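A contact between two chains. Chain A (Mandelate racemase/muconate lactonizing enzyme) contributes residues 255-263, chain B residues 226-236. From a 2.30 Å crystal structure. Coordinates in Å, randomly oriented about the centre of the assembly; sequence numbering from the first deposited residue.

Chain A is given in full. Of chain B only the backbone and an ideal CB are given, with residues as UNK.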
# COMPACT_ATOMS: atom_id res chain seq x y z
N ALA A 255 -14.30 -2.89 -6.54
CA ALA A 255 -15.03 -2.07 -5.56
C ALA A 255 -14.78 -2.57 -4.14
O ALA A 255 -14.58 -1.77 -3.22
CB ALA A 255 -16.53 -2.07 -5.87
N TRP A 256 -14.79 -3.89 -3.97
CA TRP A 256 -14.55 -4.53 -2.68
C TRP A 256 -13.15 -4.26 -2.11
O TRP A 256 -13.01 -3.88 -0.94
CB TRP A 256 -14.84 -6.04 -2.75
CG TRP A 256 -14.43 -6.73 -1.50
CD1 TRP A 256 -15.11 -6.75 -0.31
CD2 TRP A 256 -13.21 -7.45 -1.27
NE1 TRP A 256 -14.40 -7.46 0.63
CE2 TRP A 256 -13.23 -7.90 0.06
CE3 TRP A 256 -12.11 -7.76 -2.08
CZ2 TRP A 256 -12.19 -8.65 0.62
CZ3 TRP A 256 -11.07 -8.50 -1.53
CH2 TRP A 256 -11.12 -8.94 -0.19
N SER A 257 -12.12 -4.46 -2.93
CA SER A 257 -10.73 -4.31 -2.49
C SER A 257 -10.29 -2.86 -2.25
O SER A 257 -9.34 -2.63 -1.50
CB SER A 257 -9.76 -5.03 -3.43
OG SER A 257 -9.88 -4.55 -4.75
N ARG A 258 -10.97 -1.90 -2.88
CA ARG A 258 -10.75 -0.48 -2.62
C ARG A 258 -11.51 0.02 -1.39
O ARG A 258 -11.23 1.11 -0.89
CB ARG A 258 -11.16 0.37 -3.83
CG ARG A 258 -10.25 0.27 -5.03
CD ARG A 258 -11.01 0.71 -6.28
NE ARG A 258 -10.13 1.06 -7.39
CZ ARG A 258 -9.63 2.28 -7.60
NH1 ARG A 258 -8.83 2.49 -8.64
NH2 ARG A 258 -9.91 3.28 -6.77
N GLY A 259 -12.48 -0.76 -0.92
CA GLY A 259 -13.41 -0.32 0.13
C GLY A 259 -14.34 0.80 -0.30
O GLY A 259 -14.65 1.69 0.49
N ALA A 260 -14.79 0.75 -1.55
CA ALA A 260 -15.45 1.87 -2.21
C ALA A 260 -16.91 2.04 -1.82
O ALA A 260 -17.50 3.09 -2.06
CB ALA A 260 -15.35 1.72 -3.71
N CYS A 261 -17.50 0.99 -1.24
CA CYS A 261 -18.94 0.94 -1.03
C CYS A 261 -19.34 0.00 0.12
O CYS A 261 -18.55 -0.82 0.56
CB CYS A 261 -19.67 0.57 -2.33
SG CYS A 261 -19.35 -1.08 -2.97
N GLU A 262 -20.57 0.16 0.59
CA GLU A 262 -21.17 -0.74 1.56
C GLU A 262 -22.39 -1.46 0.96
O GLU A 262 -23.02 -2.31 1.61
CB GLU A 262 -21.60 0.05 2.81
CG GLU A 262 -20.45 0.50 3.71
CD GLU A 262 -19.82 1.82 3.28
OE1 GLU A 262 -20.45 2.58 2.51
OE2 GLU A 262 -18.70 2.10 3.72
N GLY A 263 -22.71 -1.10 -0.27
CA GLY A 263 -23.81 -1.69 -0.99
C GLY A 263 -23.66 -1.54 -2.48
O GLY A 263 -23.00 -0.61 -2.96
N UNK B 226 -13.57 -9.71 10.35
CA UNK B 226 -12.50 -8.73 10.51
C UNK B 226 -12.44 -7.69 9.39
O UNK B 226 -12.33 -6.50 9.66
CB UNK B 226 -11.16 -9.46 10.59
N UNK B 227 -12.51 -8.16 8.14
CA UNK B 227 -12.60 -7.31 6.94
C UNK B 227 -13.68 -6.24 7.01
O UNK B 227 -13.45 -5.07 6.70
CB UNK B 227 -12.86 -8.19 5.71
N UNK B 228 -14.88 -6.66 7.43
CA UNK B 228 -16.01 -5.76 7.56
C UNK B 228 -15.79 -4.78 8.71
O UNK B 228 -16.13 -3.60 8.59
CB UNK B 228 -17.30 -6.55 7.77
N UNK B 229 -15.23 -5.27 9.81
CA UNK B 229 -14.96 -4.44 10.99
C UNK B 229 -13.90 -3.37 10.75
O UNK B 229 -14.03 -2.24 11.23
CB UNK B 229 -14.52 -5.33 12.15
N UNK B 230 -12.85 -3.73 10.00
CA UNK B 230 -11.79 -2.81 9.62
C UNK B 230 -12.27 -1.72 8.66
O UNK B 230 -11.78 -0.59 8.68
CB UNK B 230 -10.64 -3.59 8.98
N UNK B 231 -13.23 -2.09 7.81
CA UNK B 231 -13.92 -1.17 6.92
C UNK B 231 -14.65 -0.08 7.70
O UNK B 231 -14.46 1.10 7.43
CB UNK B 231 -14.91 -1.93 6.03
N UNK B 232 -15.48 -0.50 8.66
CA UNK B 232 -16.22 0.41 9.55
C UNK B 232 -15.28 1.35 10.32
O UNK B 232 -15.54 2.56 10.39
CB UNK B 232 -17.07 -0.40 10.54
N UNK B 233 -14.20 0.79 10.87
CA UNK B 233 -13.24 1.53 11.70
C UNK B 233 -12.59 2.71 10.98
O UNK B 233 -12.37 3.75 11.59
CB UNK B 233 -12.15 0.58 12.19
N UNK B 234 -12.31 2.54 9.69
CA UNK B 234 -11.79 3.60 8.82
C UNK B 234 -12.76 4.78 8.61
O UNK B 234 -12.34 5.86 8.20
CB UNK B 234 -11.43 3.00 7.46
N UNK B 235 -14.04 4.56 8.89
CA UNK B 235 -15.11 5.45 8.47
C UNK B 235 -15.85 6.10 9.65
O UNK B 235 -16.69 6.98 9.44
CB UNK B 235 -16.10 4.68 7.60
N UNK B 236 -15.55 5.65 10.87
CA UNK B 236 -16.23 6.15 12.09
C UNK B 236 -15.21 6.63 13.13
O UNK B 236 -14.00 6.44 12.96
CB UNK B 236 -17.11 5.06 12.70

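Chain B runs as a helix from 226 past 232, held by i to i+4 backbone bonds such as 230 N to 226 O, so positions four apart share a face. Nearest the other chain is 231, whose CA pairs most closely with the CA of A:Gly259.

Position 226 has helical angles (-58/-47) and no atom of the chain A stretch within 5.5 Å of its ideal CB, so that stretch sets no preference there; the residue is B:Leu226.

At 227 the CA-to-CB bond points toward chain A, and the ideal CB is 5.2 Å from A:Trp256 CZ2. A short or medium side chain, polar or apolar, would fit. It is B:Asp227, whose OD2 comes to 4.0 Å from A:Trp256 CZ2, an oblique approach and a van der Waals contact; OD2 is hydrogen-bonded elsewhere in the structure.

Positions 228, 229 and 230 point sideways or lie out of reach, and any helix-compatible residue would satisfy chain A. They are B:Gln228, B:Cys229 and B:Ala230.

Position 231 points toward chain A, yet nothing of the stretch lies within 5.5 Å of its ideal CB, so a side chain of some length is needed to close the gap. Ahead lie the carbonyls of A:Gly259 and A:Cys261 and the carboxylate of A:Glu262, all acceptors. Histidine, glutamine, lysine or arginine would suit. The residue is B:His231, with chi1 t (-177°). Its NE2 donates to A:Glu262 OE2 at 2.6 Å and 163°, the oxygen lying near the ring plane, as a nearly linear bond requires. B:His231 CE1 sits 3.4 Å from A:Gly259 O and 3.6 Å from A:Cys261 O. Because A:Gly259 has no side chain, the ring meets bare backbone here: an ideal CB on that glycine would be 3.6 Å from B:His231 ND1.

Position 232 points away and 233 is out of reach; they hold B:Val232 and B:Ala233.

At 234 the bond points toward chain A but meets open space, leaving many choices, long polar ones included. B:Arg234 NH2, its nearest side-chain atom, stays 5.7 Å from A:Gly259 CA, too far for a contact.

Position 235 (-117/-8) also points toward chain A, with its ideal CB 5.3 Å from A:Glu262 OE2. A carboxylate this near favours a donor, preferably a cationic one such as lysine or arginine. It is B:Arg235, whose NH1 donates to A:Glu262 OE2 at 2.9 Å and 149° within a salt bridge. One carboxylate oxygen thus accepts from both 231 and 235, four residues apart in sequence.

Position 236, extended (-127/173), is out of reach and holds B:Val236.

Chain B 226-236: LDQCAHVARRV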
# COMPACT_ATOMS: atom_id res chain seq x y z
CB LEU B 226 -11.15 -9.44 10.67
CG LEU B 226 -9.86 -8.62 10.66
CD1 LEU B 226 -9.84 -7.68 11.83
CD2 LEU B 226 -8.65 -9.53 10.70
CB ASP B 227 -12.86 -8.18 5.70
CG ASP B 227 -11.65 -8.30 4.80
OD1 ASP B 227 -11.14 -9.43 4.65
OD2 ASP B 227 -11.21 -7.27 4.24
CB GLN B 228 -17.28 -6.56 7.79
CG GLN B 228 -17.87 -7.19 6.54
CD GLN B 228 -19.01 -8.14 6.85
OE1 GLN B 228 -19.86 -7.85 7.69
NE2 GLN B 228 -19.03 -9.28 6.18
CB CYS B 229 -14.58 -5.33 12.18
SG CYS B 229 -16.00 -6.16 12.95
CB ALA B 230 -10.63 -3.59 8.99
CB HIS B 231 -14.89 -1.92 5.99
CG HIS B 231 -15.59 -1.05 4.99
ND1 HIS B 231 -15.16 -0.94 3.69
CD2 HIS B 231 -16.68 -0.26 5.10
CE1 HIS B 231 -15.96 -0.11 3.03
NE2 HIS B 231 -16.88 0.32 3.87
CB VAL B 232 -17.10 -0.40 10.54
CG1 VAL B 232 -17.74 0.49 11.59
CG2 VAL B 232 -18.17 -1.17 9.78
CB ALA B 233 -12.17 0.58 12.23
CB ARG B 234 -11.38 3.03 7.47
CG ARG B 234 -10.05 2.29 7.51
CD ARG B 234 -9.49 2.05 6.11
NE ARG B 234 -10.13 0.91 5.45
CZ ARG B 234 -9.77 -0.37 5.60
NH1 ARG B 234 -8.77 -0.71 6.39
NH2 ARG B 234 -10.44 -1.31 4.94
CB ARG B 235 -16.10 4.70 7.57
CG ARG B 235 -15.49 4.16 6.27
CD ARG B 235 -16.53 4.14 5.15
NE ARG B 235 -16.85 5.48 4.68
CZ ARG B 235 -17.99 5.84 4.09
NH1 ARG B 235 -18.96 4.96 3.89
NH2 ARG B 235 -18.16 7.09 3.71
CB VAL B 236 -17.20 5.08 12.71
CG1 VAL B 236 -18.17 4.53 11.65
CG2 VAL B 236 -16.44 3.94 13.36
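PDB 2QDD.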